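Local coordinates for protein inositol-1,4,5-trisphosphate 5-phosphatase 1 (PDB 1I9Z) that removes the 5-phosphate from soluble and lipid inositol phosphates through its catalytic domain, so controlling phosphoinositide levels in membrane trafficking and signalling, at residues F208-V219 / Y230-Q240. Sequence-based numbering, arbitrary orientation.
With 2IP (D-myo-inositol-1,4-bisphosphate), chain C.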
ATOM      1  N   PHE A 208      10.165  -5.057  -3.420  1.00 12.29           N
ATOM      2  CA  PHE A 208       9.903  -5.687  -4.720  1.00 14.55           C
ATOM      3  C   PHE A 208      11.198  -6.215  -5.324  1.00 16.23           C
ATOM      4  O   PHE A 208      11.182  -6.960  -6.299  1.00 14.12           O
ATOM      5  CB  PHE A 208       9.191  -4.707  -5.696  1.00 13.32           C
ATOM      6  CG  PHE A 208       7.835  -4.250  -5.253  1.00 14.23           C
ATOM      7  CD1 PHE A 208       7.092  -4.967  -4.293  1.00 12.82           C
ATOM      8  CD2 PHE A 208       7.225  -3.135  -5.880  1.00 15.85           C
ATOM      9  CE1 PHE A 208       5.790  -4.607  -3.992  1.00 13.90           C
ATOM     10  CE2 PHE A 208       5.940  -2.770  -5.583  1.00 15.41           C
ATOM     11  CZ  PHE A 208       5.202  -3.507  -4.638  1.00 13.83           C
ATOM     12  N   ASN A 209      12.347  -5.779  -4.779  1.00 14.99           N
ATOM     13  CA  ASN A 209      13.639  -6.298  -5.183  1.00 14.54           C
ATOM     14  C   ASN A 209      14.176  -5.907  -6.536  1.00 14.92           C
ATOM     15  O   ASN A 209      15.209  -6.420  -6.937  1.00 16.46           O
ATOM     16  CB  ASN A 209      13.721  -7.846  -5.033  1.00 15.95           C
ATOM     17  CG  ASN A 209      14.635  -8.302  -3.834  1.00 15.28           C
ATOM     18  OD1 ASN A 209      15.699  -7.742  -3.609  1.00 16.99           O
ATOM     19  ND2 ASN A 209      14.168  -9.308  -3.048  1.00 16.41           N
ATOM     20  N   TYR A 210      13.497  -4.980  -7.213  1.00 13.63           N
ATOM     21  CA  TYR A 210      13.989  -4.512  -8.503  1.00 13.33           C
ATOM     22  C   TYR A 210      15.239  -3.698  -8.282  1.00 14.30           C
ATOM     23  O   TYR A 210      15.357  -2.931  -7.272  1.00 12.92           O
ATOM     24  CB  TYR A 210      12.939  -3.713  -9.226  1.00 12.36           C
ATOM     25  CG  TYR A 210      11.814  -4.586  -9.795  1.00 14.99           C
ATOM     26  CD1 TYR A 210      10.651  -4.831  -9.059  1.00 14.95           C
ATOM     27  CD2 TYR A 210      11.907  -5.117 -11.090  1.00 17.50           C
ATOM     28  CE1 TYR A 210       9.593  -5.573  -9.588  1.00 13.98           C
ATOM     29  CE2 TYR A 210      10.865  -5.887 -11.613  1.00 16.93           C
ATOM     30  CZ  TYR A 210       9.700  -6.096 -10.832  1.00 15.55           C
ATOM     31  OH  TYR A 210       8.681  -6.822 -11.357  1.00 17.45           O
ATOM     32  N   ARG A 211      16.156  -3.801  -9.248  1.00 14.29           N
ATOM     33  CA  ARG A 211      17.519  -3.226  -9.088  1.00 14.74           C
ATOM     34  C   ARG A 211      17.883  -2.144 -10.117  1.00 15.44           C
ATOM     35  O   ARG A 211      17.101  -1.841 -11.056  1.00 16.09           O
ATOM     36  CB  ARG A 211      18.561  -4.359  -9.188  1.00 16.17           C
ATOM     37  CG  ARG A 211      18.305  -5.584  -8.258  1.00 18.48           C
ATOM     38  CD  ARG A 211      18.228  -5.173  -6.777  1.00 17.91           C
ATOM     39  NE  ARG A 211      17.869  -6.328  -5.944  1.00 20.95           N
ATOM     40  CZ  ARG A 211      18.759  -7.188  -5.436  1.00 21.82           C
ATOM     41  NH1 ARG A 211      20.062  -7.008  -5.672  1.00 18.44           N
ATOM     42  NH2 ARG A 211      18.333  -8.268  -4.748  1.00 22.19           N
ATOM     43  N   ILE A 212      19.030  -1.479  -9.868  1.00 15.91           N
ATOM     44  CA  ILE A 212      19.511  -0.466 -10.849  1.00 15.74           C
ATOM     45  C   ILE A 212      20.512  -1.264 -11.698  1.00 14.61           C
ATOM     46  O   ILE A 212      21.503  -1.818 -11.179  1.00 15.49           O
ATOM     47  CB  ILE A 212      20.217   0.694 -10.119  1.00 14.03           C
ATOM     48  CG1 ILE A 212      19.171   1.459  -9.275  1.00 13.44           C
ATOM     49  CG2 ILE A 212      20.899   1.638 -11.132  1.00 15.10           C
ATOM     50  CD1 ILE A 212      19.882   2.437  -8.350  1.00 14.69           C
ATOM     51  N   SER A 213      20.304  -1.284 -13.035  1.00 15.79           N
ATOM     52  CA  SER A 213      21.156  -2.101 -13.875  1.00 16.40           C
ATOM     53  C   SER A 213      22.502  -1.468 -14.273  1.00 18.70           C
ATOM     54  O   SER A 213      22.820  -1.369 -15.488  1.00 17.50           O
ATOM     55  CB  SER A 213      20.356  -2.523 -15.161  1.00 20.58           C
ATOM     56  OG  SER A 213      19.036  -2.923 -14.771  1.00 27.58           O
ATOM     57  N   LEU A 214      23.278  -1.041 -13.267  1.00 17.17           N
ATOM     58  CA  LEU A 214      24.638  -0.517 -13.496  1.00 17.04           C
ATOM     59  C   LEU A 214      25.527  -1.234 -12.448  1.00 16.93           C
ATOM     60  O   LEU A 214      24.995  -1.968 -11.600  1.00 16.57           O
ATOM     61  CB  LEU A 214      24.693   1.019 -13.359  1.00 13.89           C
ATOM     62  CG  LEU A 214      23.864   1.844 -14.352  1.00 15.85           C
ATOM     63  CD1 LEU A 214      23.820   3.290 -13.823  1.00 19.37           C
ATOM     64  CD2 LEU A 214      24.521   1.814 -15.777  1.00 18.18           C
ATOM     65  N   THR A 215      26.851  -1.085 -12.520  1.00 15.66           N
ATOM     66  CA  THR A 215      27.749  -1.740 -11.552  1.00 16.79           C
ATOM     67  C   THR A 215      27.900  -0.856 -10.308  1.00 15.47           C
ATOM     68  O   THR A 215      27.563   0.336 -10.286  1.00 15.53           O
ATOM     69  CB  THR A 215      29.180  -1.923 -12.111  1.00 17.62           C
ATOM     70  OG1 THR A 215      29.694  -0.604 -12.404  1.00 18.01           O
ATOM     71  CG2 THR A 215      29.166  -2.809 -13.383  1.00 18.41           C
ATOM     72  N   TYR A 216      28.352  -1.508  -9.247  1.00 17.62           N
ATOM     73  CA  TYR A 216      28.594  -0.878  -7.936  1.00 17.64           C
ATOM     74  C   TYR A 216      29.447   0.365  -8.133  1.00 16.58           C
ATOM     75  O   TYR A 216      29.149   1.427  -7.610  1.00 16.85           O
ATOM     76  CB  TYR A 216      29.346  -1.901  -7.069  1.00 16.46           C
ATOM     77  CG  TYR A 216      29.587  -1.444  -5.639  1.00 19.09           C
ATOM     78  CD1 TYR A 216      28.784  -1.932  -4.570  1.00 20.35           C
ATOM     79  CD2 TYR A 216      30.637  -0.576  -5.350  1.00 20.95           C
ATOM     80  CE1 TYR A 216      29.036  -1.553  -3.246  1.00 19.41           C
ATOM     81  CE2 TYR A 216      30.923  -0.203  -4.028  1.00 21.54           C
ATOM     82  CZ  TYR A 216      30.105  -0.693  -2.963  1.00 22.65           C
ATOM     83  OH  TYR A 216      30.380  -0.257  -1.644  1.00 21.72           O
ATOM     84  N   GLU A 217      30.526   0.261  -8.923  1.00 18.07           N
ATOM     85  CA  GLU A 217      31.390   1.417  -9.068  1.00 18.39           C
ATOM     86  C   GLU A 217      30.786   2.562  -9.835  1.00 17.22           C
ATOM     87  O   GLU A 217      31.223   3.701  -9.656  1.00 16.72           O
ATOM     88  CB  GLU A 217      32.772   1.086  -9.675  1.00 22.58           C
ATOM     89  CG  GLU A 217      32.981  -0.245 -10.251  1.00 31.43           C
ATOM     90  CD  GLU A 217      32.715  -1.398  -9.320  1.00 31.07           C
ATOM     91  OE1 GLU A 217      33.313  -1.507  -8.221  1.00 36.26           O
ATOM     92  OE2 GLU A 217      31.890  -2.213  -9.717  1.00 27.97           O
ATOM     93  N   GLU A 218      29.816   2.264 -10.702  1.00 15.57           N
ATOM     94  CA  GLU A 218      29.114   3.336 -11.401  1.00 15.47           C
ATOM     95  C   GLU A 218      28.109   3.958 -10.477  1.00 15.41           C
ATOM     96  O   GLU A 218      27.999   5.165 -10.392  1.00 17.03           O
ATOM     97  CB  GLU A 218      28.346   2.779 -12.577  1.00 16.27           C
ATOM     98  CG  GLU A 218      29.265   2.412 -13.754  1.00 18.72           C
ATOM     99  CD  GLU A 218      28.537   1.581 -14.788  1.00 18.32           C
ATOM    100  OE1 GLU A 218      28.276   0.402 -14.518  1.00 16.28           O
ATOM    101  OE2 GLU A 218      28.207   2.134 -15.876  1.00 17.62           O
ATOM    102  N   VAL A 219      27.402   3.114  -9.731  1.00 13.19           N
ATOM    103  CA  VAL A 219      26.262   3.615  -8.918  1.00 12.63           C
ATOM    104  C   VAL A 219      26.624   4.423  -7.676  1.00 14.21           C
ATOM    105  O   VAL A 219      26.029   5.494  -7.456  1.00 14.64           O
ATOM    106  CB  VAL A 219      25.328   2.443  -8.520  1.00 14.53           C
ATOM    107  CG1 VAL A 219      24.202   2.967  -7.562  1.00 14.44           C
ATOM    108  CG2 VAL A 219      24.590   1.837  -9.866  1.00 13.28           C
ATOM    109  N   TYR A 230      19.559  10.202 -13.199  1.00 20.33           N
ATOM    110  CA  TYR A 230      20.335   9.317 -14.083  1.00 18.99           C
ATOM    111  C   TYR A 230      20.187   7.870 -13.632  1.00 18.08           C
ATOM    112  O   TYR A 230      19.974   6.961 -14.434  1.00 15.46           O
ATOM    113  CB  TYR A 230      21.841   9.656 -14.066  1.00 19.98           C
ATOM    114  CG  TYR A 230      22.680   8.651 -14.791  1.00 20.60           C
ATOM    115  CD1 TYR A 230      22.720   8.617 -16.168  1.00 23.65           C
ATOM    116  CD2 TYR A 230      23.461   7.735 -14.100  1.00 23.43           C
ATOM    117  CE1 TYR A 230      23.520   7.712 -16.853  1.00 24.87           C
ATOM    118  CE2 TYR A 230      24.251   6.813 -14.777  1.00 23.09           C
ATOM    119  CZ  TYR A 230      24.283   6.810 -16.158  1.00 25.24           C
ATOM    120  OH  TYR A 230      25.093   5.905 -16.825  1.00 24.54           O
ATOM    121  N   LEU A 231      20.288   7.638 -12.336  1.00 16.93           N
ATOM    122  CA  LEU A 231      20.172   6.254 -11.906  1.00 16.59           C
ATOM    123  C   LEU A 231      18.775   5.661 -12.168  1.00 16.55           C
ATOM    124  O   LEU A 231      18.670   4.489 -12.478  1.00 17.48           O
ATOM    125  CB  LEU A 231      20.476   6.141 -10.399  1.00 16.18           C
ATOM    126  CG  LEU A 231      21.926   6.433 -10.037  1.00 14.81           C
ATOM    127  CD1 LEU A 231      22.061   6.446  -8.472  1.00 15.56           C
ATOM    128  CD2 LEU A 231      22.893   5.270 -10.654  1.00 14.87           C
ATOM    129  N   PHE A 232      17.739   6.473 -12.059  1.00 16.79           N
ATOM    130  CA  PHE A 232      16.386   5.988 -12.235  1.00 17.43           C
ATOM    131  C   PHE A 232      16.183   5.512 -13.669  1.00 16.62           C
ATOM    132  O   PHE A 232      15.343   4.669 -13.954  1.00 18.06           O
ATOM    133  CB  PHE A 232      15.413   7.070 -11.805  1.00 18.86           C
ATOM    134  CG  PHE A 232      13.974   6.606 -11.740  1.00 18.63           C
ATOM    135  CD1 PHE A 232      13.554   5.769 -10.692  1.00 18.30           C
ATOM    136  CD2 PHE A 232      13.051   7.013 -12.711  1.00 17.63           C
ATOM    137  CE1 PHE A 232      12.233   5.360 -10.618  1.00 18.88           C
ATOM    138  CE2 PHE A 232      11.722   6.605 -12.661  1.00 17.99           C
ATOM    139  CZ  PHE A 232      11.308   5.785 -11.617  1.00 17.40           C
ATOM    140  N   GLU A 233      16.976   6.066 -14.605  1.00 17.92           N
ATOM    141  CA  GLU A 233      16.898   5.616 -16.001  1.00 18.42           C
ATOM    142  C   GLU A 233      17.307   4.169 -16.107  1.00 17.07           C
ATOM    143  O   GLU A 233      16.972   3.467 -17.114  1.00 17.61           O
ATOM    144  CB  GLU A 233      17.860   6.418 -16.915  1.00 21.97           C
ATOM    145  CG  GLU A 233      17.473   7.824 -17.193  1.00 30.19           C
ATOM    146  CD  GLU A 233      18.567   8.536 -18.070  1.00 37.40           C
ATOM    147  OE1 GLU A 233      19.282   7.847 -18.844  1.00 40.21           O
ATOM    148  OE2 GLU A 233      18.717   9.789 -17.981  1.00 42.30           O
ATOM    149  N   TYR A 234      18.004   3.658 -15.093  1.00 14.91           N
ATOM    150  CA  TYR A 234      18.398   2.285 -15.138  1.00 15.30           C
ATOM    151  C   TYR A 234      17.627   1.426 -14.120  1.00 14.93           C
ATOM    152  O   TYR A 234      17.986   0.273 -13.919  1.00 15.44           O
ATOM    153  CB  TYR A 234      19.855   2.182 -14.825  1.00 16.52           C
ATOM    154  CG  TYR A 234      20.651   2.692 -16.020  1.00 18.99           C
ATOM    155  CD1 TYR A 234      20.939   4.032 -16.172  1.00 20.54           C
ATOM    156  CD2 TYR A 234      20.989   1.809 -17.032  1.00 21.79           C
ATOM    157  CE1 TYR A 234      21.603   4.525 -17.391  1.00 21.24           C
ATOM    158  CE2 TYR A 234      21.622   2.272 -18.214  1.00 23.87           C
ATOM    159  CZ  TYR A 234      21.910   3.628 -18.354  1.00 24.47           C
ATOM    160  OH  TYR A 234      22.485   4.011 -19.537  1.00 26.81           O
ATOM    161  N   ASP A 235      16.603   1.991 -13.510  1.00 14.18           N
ATOM    162  CA  ASP A 235      15.816   1.210 -12.518  1.00 14.40           C
ATOM    163  C   ASP A 235      14.937   0.202 -13.240  1.00 14.94           C
ATOM    164  O   ASP A 235      14.167   0.576 -14.154  1.00 16.42           O
ATOM    165  CB  ASP A 235      14.959   2.148 -11.689  1.00 17.14           C
ATOM    166  CG  ASP A 235      13.966   1.407 -10.804  1.00 18.78           C
ATOM    167  OD1 ASP A 235      14.414   0.745  -9.861  1.00 19.67           O
ATOM    168  OD2 ASP A 235      12.761   1.514 -11.059  1.00 17.73           O
ATOM    169  N   GLN A 236      15.055  -1.070 -12.845  1.00 15.94           N
ATOM    170  CA  GLN A 236      14.244  -2.152 -13.489  1.00 17.28           C
ATOM    171  C   GLN A 236      12.751  -2.009 -13.267  1.00 16.87           C
ATOM    172  O   GLN A 236      11.968  -2.272 -14.164  1.00 17.56           O
ATOM    173  CB  GLN A 236      14.690  -3.511 -12.953  1.00 16.87           C
ATOM    174  CG  GLN A 236      16.127  -3.895 -13.395  1.00 18.91           C
ATOM    175  CD  GLN A 236      16.594  -5.064 -12.612  1.00 19.54           C
ATOM    176  OE1 GLN A 236      15.914  -5.480 -11.650  1.00 18.68           O
ATOM    177  NE2 GLN A 236      17.748  -5.629 -12.986  1.00 20.96           N
ATOM    178  N   LEU A 237      12.311  -1.556 -12.089  1.00 15.88           N
ATOM    179  CA  LEU A 237      10.874  -1.455 -11.919  1.00 15.99           C
ATOM    180  C   LEU A 237      10.231  -0.404 -12.876  1.00 18.23           C
ATOM    181  O   LEU A 237       9.179  -0.674 -13.510  1.00 17.14           O
ATOM    182  CB  LEU A 237      10.514  -1.105 -10.468  1.00 15.28           C
ATOM    183  CG  LEU A 237       8.969  -0.968 -10.256  1.00 14.87           C
ATOM    184  CD1 LEU A 237       8.266  -2.303 -10.588  1.00 15.98           C
ATOM    185  CD2 LEU A 237       8.622  -0.626  -8.808  1.00 16.60           C
ATOM    186  N   ASN A 238      10.847   0.787 -12.952  1.00 17.76           N
ATOM    187  CA  ASN A 238      10.370   1.841 -13.848  1.00 18.84           C
ATOM    188  C   ASN A 238      10.295   1.307 -15.274  1.00 18.12           C
ATOM    189  O   ASN A 238       9.286   1.560 -16.013  1.00 20.99           O
ATOM    190  CB  ASN A 238      11.330   3.037 -13.799  1.00 19.29           C
ATOM    191  CG  ASN A 238      10.978   4.129 -14.847  1.00 20.97           C
ATOM    192  OD1 ASN A 238       9.936   4.748 -14.789  1.00 22.77           O
ATOM    193  ND2 ASN A 238      11.870   4.337 -15.777  1.00 24.78           N
ATOM    194  N   LYS A 239      11.325   0.571 -15.656  1.00 19.38           N
ATOM    195  CA  LYS A 239      11.424   0.041 -17.033  1.00 20.70           C
ATOM    196  C   LYS A 239      10.278  -0.911 -17.297  1.00 21.91           C
ATOM    197  O   LYS A 239       9.622  -0.761 -18.333  1.00 19.95           O
ATOM    198  CB  LYS A 239      12.773  -0.650 -17.289  1.00 21.20           C
ATOM    199  CG  LYS A 239      13.027  -1.161 -18.747  1.00 29.14           C
ATOM    200  CD  LYS A 239      14.420  -1.901 -18.780  1.00 33.60           C
ATOM    201  CE  LYS A 239      14.837  -2.562 -20.107  1.00 38.61           C
ATOM    202  NZ  LYS A 239      15.813  -3.749 -19.867  1.00 41.46           N
ATOM    203  N   GLN A 240      10.003  -1.840 -16.371  1.00 19.53           N
ATOM    204  CA  GLN A 240       8.889  -2.810 -16.558  1.00 21.68           C
ATOM    205  C   GLN A 240       7.508  -2.208 -16.388  1.00 22.27           C
ATOM    206  O   GLN A 240       6.553  -2.683 -17.023  1.00 23.84           O
ATOM    207  CB  GLN A 240       9.003  -4.004 -15.638  1.00 20.72           C
ATOM    208  CG  GLN A 240      10.357  -4.688 -15.742  1.00 20.96           C
ATOM    209  CD  GLN A 240      10.653  -5.141 -17.149  1.00 24.11           C
ATOM    210  OE1 GLN A 240      10.101  -6.140 -17.639  1.00 23.45           O
ATOM    211  NE2 GLN A 240      11.521  -4.414 -17.807  1.00 21.95           N
TER
HETATM  212  C1  2IP C 302      21.866 -12.070  -5.166  0.50 57.15           C
HETATM  213  C2  2IP C 302      21.545 -12.959  -3.937  0.50 56.44           C
HETATM  214  C3  2IP C 302      21.932 -12.257  -2.592  0.50 55.74           C
HETATM  215  C4  2IP C 302      21.307 -10.848  -2.422  0.50 55.30           C
HETATM  216  C5  2IP C 302      21.786  -9.988  -3.614  0.50 56.01           C
HETATM  217  C6  2IP C 302      21.358 -10.588  -4.986  0.50 56.48           C
HETATM  218  O1  2IP C 302      22.707 -12.323  -6.260  0.50 59.22           O
HETATM  219  O2  2IP C 302      20.181 -13.270  -3.850  0.50 55.17           O
HETATM  220  O3  2IP C 302      21.505 -13.021  -1.503  0.50 56.00           O
HETATM  221  O4  2IP C 302      21.759 -10.275  -1.152  0.50 53.37           O
HETATM  222  O5  2IP C 302      21.251  -8.668  -3.520  0.50 55.20           O
HETATM  223  O6  2IP C 302      21.928  -9.662  -5.901  0.50 55.61           O
HETATM  224  P4  2IP C 302      20.810  -9.965   0.064  0.50 51.58           P
HETATM  225  O41 2IP C 302      19.628  -9.094  -0.505  0.50 52.69           O
HETATM  226  O42 2IP C 302      21.542  -9.228   1.093  0.50 50.04           O
HETATM  227  O43 2IP C 302      20.396 -11.372   0.526  0.50 51.76           O
HETATM  228  P1  2IP C 302      22.451 -12.650  -7.705  0.50 59.45           P
HETATM  229  O11 2IP C 302      23.328 -13.894  -7.929  0.50 61.20           O
HETATM  230  O12 2IP C 302      21.047 -12.937  -8.177  0.50 60.96           O
HETATM  231  O13 2IP C 302      23.119 -11.503  -8.473  0.50 60.76           O
HETATM  232  O   HOH W   1      16.197  -0.326  -8.013  1.00 15.61           O
HETATM  233  O   HOH W   2      17.226  -1.310 -16.285  1.00 30.28           O
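Two tyrosine rings meet leucines face-on across this contact: Leu214 CD2 sits over the centre of the Tyr234 ring, 3.8 Å from its centroid and 13° off the normal, whereas Leu237 CD1 lies over one face of Tyr210 but displaced toward the rim. Tyr230 O lies in plane at the edge of Tyr234, while Gln236 CB approaches the Tyr210 edge near its plane. Within this DNase I-like phosphatase domain, the loop following strand 201-205 is joined to the turn between helices 228-232 and 236-242 by a single beta bridge, Ile212 with Asp235. Its evidence is a pair of nearly straight bonds, Gln236 N to Arg211 O (2.8 Å) and Ser213 N to Tyr234 O (2.9 Å). Gln236 adds a third link: with CG beside its backbone N (chi1 -68°) and the chain extended beyond, OE1 accepts from Arg211 N at 2.9 Å, the donor standing well above the amide plane. OE1 also accepts from Arg177, and NE2 bonds Tyr171 O. The backbone of Arg211 is thus gripped at both N and O, while its side chain, bent at chi2 (-57°), turns away to the ligand. Asn209 holds the Arg211 guanidinium side-on, its O receiving NE and its OD1 receiving NH2. At the edge of that group, Arg211 NH1 donates to O5 of the bound inositol 1,4-bisphosphate at 3.0 Å.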